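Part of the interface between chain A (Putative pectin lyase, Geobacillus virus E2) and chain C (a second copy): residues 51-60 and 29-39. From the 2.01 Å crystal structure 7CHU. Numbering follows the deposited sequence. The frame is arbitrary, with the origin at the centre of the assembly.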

# COMPACT_ATOMS: atom_id res chain seq x y z
N LEU A 51 -6.58 -66.48 -6.18
CA LEU A 51 -7.31 -65.25 -5.89
C LEU A 51 -6.33 -64.17 -5.45
O LEU A 51 -5.62 -64.34 -4.46
CB LEU A 51 -8.36 -65.51 -4.81
CG LEU A 51 -9.26 -64.33 -4.45
CD1 LEU A 51 -10.12 -63.94 -5.65
CD2 LEU A 51 -10.14 -64.66 -3.26
N THR A 52 -6.28 -63.07 -6.19
CA THR A 52 -5.39 -61.96 -5.86
C THR A 52 -6.10 -60.66 -5.53
O THR A 52 -5.61 -59.89 -4.70
CB THR A 52 -4.41 -61.69 -7.02
OG1 THR A 52 -5.12 -61.12 -8.13
CG2 THR A 52 -3.72 -62.98 -7.46
N GLN A 53 -7.24 -60.38 -6.16
CA GLN A 53 -7.91 -59.10 -5.96
C GLN A 53 -9.42 -59.32 -5.89
O GLN A 53 -9.93 -60.36 -6.31
CB GLN A 53 -7.55 -58.09 -7.07
CG GLN A 53 -6.05 -57.92 -7.30
CD GLN A 53 -5.71 -56.98 -8.44
OE1 GLN A 53 -5.99 -55.79 -8.37
NE2 GLN A 53 -5.09 -57.50 -9.49
N LYS A 54 -10.12 -58.34 -5.35
CA LYS A 54 -11.57 -58.47 -5.17
C LYS A 54 -12.21 -57.09 -5.10
O LYS A 54 -11.75 -56.24 -4.34
CB LYS A 54 -11.89 -59.27 -3.91
CG LYS A 54 -13.13 -60.13 -4.01
CD LYS A 54 -14.15 -59.79 -2.93
CE LYS A 54 -15.42 -60.64 -3.09
NZ LYS A 54 -16.56 -60.11 -2.27
N HIS A 55 -13.26 -56.89 -5.88
CA HIS A 55 -14.09 -55.71 -5.77
C HIS A 55 -15.33 -56.02 -4.92
O HIS A 55 -16.14 -56.87 -5.30
CB HIS A 55 -14.50 -55.22 -7.16
CG HIS A 55 -15.55 -54.16 -7.12
ND1 HIS A 55 -15.23 -52.81 -7.09
CD2 HIS A 55 -16.90 -54.23 -7.08
CE1 HIS A 55 -16.35 -52.11 -7.05
NE2 HIS A 55 -17.38 -52.94 -7.05
N ASN A 56 -15.47 -55.33 -3.79
CA ASN A 56 -16.61 -55.50 -2.89
C ASN A 56 -17.63 -54.39 -3.15
O ASN A 56 -17.34 -53.22 -2.89
CB ASN A 56 -16.18 -55.50 -1.42
CG ASN A 56 -17.36 -55.68 -0.43
OD1 ASN A 56 -18.54 -55.55 -0.79
ND2 ASN A 56 -17.02 -55.99 0.82
N ASP A 57 -18.82 -54.78 -3.64
CA ASP A 57 -19.90 -53.83 -3.89
C ASP A 57 -20.37 -53.16 -2.61
O ASP A 57 -20.77 -51.99 -2.63
CB ASP A 57 -21.09 -54.54 -4.57
CG ASP A 57 -20.97 -54.65 -6.11
OD1 ASP A 57 -20.05 -54.07 -6.73
OD2 ASP A 57 -21.81 -55.33 -6.72
N LEU A 58 -20.33 -53.87 -1.48
CA LEU A 58 -20.83 -53.29 -0.24
C LEU A 58 -19.83 -52.34 0.43
O LEU A 58 -20.23 -51.62 1.35
CB LEU A 58 -21.25 -54.39 0.74
CG LEU A 58 -22.64 -55.02 0.49
CD1 LEU A 58 -23.69 -53.94 0.16
CD2 LEU A 58 -22.59 -56.08 -0.61
N ALA A 59 -18.58 -52.29 -0.03
CA ALA A 59 -17.61 -51.32 0.49
C ALA A 59 -17.72 -49.94 -0.17
O ALA A 59 -17.21 -48.96 0.39
CB ALA A 59 -16.20 -51.85 0.30
N ILE A 60 -18.35 -49.85 -1.34
CA ILE A 60 -18.34 -48.59 -2.07
C ILE A 60 -19.11 -47.50 -1.32
O ILE A 60 -18.78 -46.31 -1.43
CB ILE A 60 -18.90 -48.82 -3.49
CG1 ILE A 60 -17.95 -49.73 -4.27
CG2 ILE A 60 -19.04 -47.51 -4.25
CD1 ILE A 60 -16.55 -49.13 -4.47
N VAL C 29 -0.71 -57.70 -0.98
CA VAL C 29 -2.07 -58.10 -0.66
C VAL C 29 -2.99 -56.88 -0.71
O VAL C 29 -2.57 -55.75 -0.42
CB VAL C 29 -2.13 -58.80 0.72
CG1 VAL C 29 -1.81 -57.83 1.84
CG2 VAL C 29 -3.48 -59.48 0.94
N MET C 30 -4.23 -57.10 -1.14
CA MET C 30 -5.28 -56.09 -1.18
C MET C 30 -6.22 -56.32 0.00
O MET C 30 -6.52 -57.46 0.36
CB MET C 30 -6.07 -56.17 -2.50
CG MET C 30 -7.19 -55.12 -2.69
SD MET C 30 -8.23 -55.31 -4.19
CE MET C 30 -7.10 -54.87 -5.50
N VAL C 31 -6.65 -55.23 0.62
CA VAL C 31 -7.70 -55.30 1.63
C VAL C 31 -9.03 -55.03 0.94
O VAL C 31 -9.16 -54.08 0.16
CB VAL C 31 -7.43 -54.31 2.78
CG1 VAL C 31 -6.25 -54.79 3.62
CG2 VAL C 31 -7.16 -52.90 2.25
N THR C 32 -10.03 -55.88 1.21
CA THR C 32 -11.25 -55.87 0.42
C THR C 32 -12.51 -55.54 1.21
O THR C 32 -13.54 -55.27 0.59
CB THR C 32 -11.45 -57.23 -0.27
OG1 THR C 32 -11.60 -58.25 0.71
CG2 THR C 32 -10.24 -57.58 -1.14
N ASP C 33 -12.47 -55.57 2.55
CA ASP C 33 -13.66 -55.27 3.35
C ASP C 33 -13.25 -54.45 4.58
O ASP C 33 -13.53 -54.81 5.72
CB ASP C 33 -14.39 -56.55 3.76
CG ASP C 33 -15.86 -56.29 4.07
OD1 ASP C 33 -16.46 -55.44 3.38
OD2 ASP C 33 -16.41 -56.95 4.99
N ASP C 34 -12.59 -53.32 4.32
CA ASP C 34 -11.98 -52.48 5.33
C ASP C 34 -12.67 -51.13 5.40
O ASP C 34 -12.02 -50.09 5.57
CB ASP C 34 -10.49 -52.32 5.06
CG ASP C 34 -9.71 -51.94 6.30
OD1 ASP C 34 -10.32 -51.87 7.40
OD2 ASP C 34 -8.48 -51.73 6.18
N GLY C 35 -13.99 -51.12 5.26
CA GLY C 35 -14.73 -49.87 5.32
C GLY C 35 -14.32 -48.96 4.19
O GLY C 35 -14.23 -49.38 3.03
N GLU C 36 -14.04 -47.70 4.52
CA GLU C 36 -13.65 -46.72 3.52
C GLU C 36 -12.23 -46.91 3.01
O GLU C 36 -11.83 -46.22 2.06
CB GLU C 36 -13.82 -45.30 4.06
CG GLU C 36 -12.95 -44.96 5.26
CD GLU C 36 -13.24 -43.55 5.78
OE1 GLU C 36 -14.37 -43.05 5.58
OE2 GLU C 36 -12.32 -42.93 6.37
N ASN C 37 -11.47 -47.84 3.59
CA ASN C 37 -10.13 -48.16 3.12
C ASN C 37 -10.11 -49.33 2.13
O ASN C 37 -9.03 -49.73 1.67
CB ASN C 37 -9.23 -48.46 4.33
CG ASN C 37 -7.74 -48.40 4.01
OD1 ASN C 37 -7.26 -47.44 3.39
ND2 ASN C 37 -7.01 -49.43 4.43
N SER C 38 -11.28 -49.87 1.77
CA SER C 38 -11.35 -51.04 0.90
C SER C 38 -10.75 -50.73 -0.47
O SER C 38 -10.87 -49.61 -0.99
CB SER C 38 -12.79 -51.49 0.73
OG SER C 38 -13.42 -51.66 1.99
N GLY C 39 -10.12 -51.74 -1.07
CA GLY C 39 -9.40 -51.56 -2.32
C GLY C 39 -7.96 -51.12 -2.18
O GLY C 39 -7.24 -51.04 -3.19

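This is a small contact of packing rather than of polar bonding: 397 Å² is buried, summed over both stretches, and no hydrogen bond crosses between them. Met C30 contributes the largest share. Its CA-to-CB bond points toward chain A, and with chi1 and chi2 both t the side chain reaches out extended toward the strand, placing SD 3.6 Å from O of Lys A54 and CE 3.2 Å from OE1 of Gln A53. A thioether and its methyl can offer no conventional hydrogen bond to these oxygens, so the approach is one of van der Waals contact. Two residues on, Thr C32 also points toward chain A. Its CG2 lies 3.6 Å from CB of Lys A54, so the lysine packs through the base of its side chain while the end leads away, NZ being hydrogen-bonded elsewhere in the structure. The backbone O of Thr C32 lies 3.3 Å from CB of Asn A56. Beyond it, ND2 of Asn A56 comes within 2.7 Å of OD1 of Asp C33, but the angle is too poor for a hydrogen bond. The amide's other end is engaged within its own chain: OD1 of Asn A56 accepts from N of Leu A58 at 2.6 Å and, weakly, from N of Ala A59 at 3.3 Å, tying the side chain to the turn that follows. From that turn Ala A59 points its CB at chain C, 3.3 Å from OG of Ser C38. OG of Ser C38 is already committed to its own loop, donating to O of Gly C35 at 2.6 Å and accepting from N of Asp C34 at 3.0 Å, so the methyl packs against an oxygen whose bonding is internal. Gly C35, with its positive phi of 63°, brings backbone alone close to Ala A59, their O atoms 4.0 Å apart.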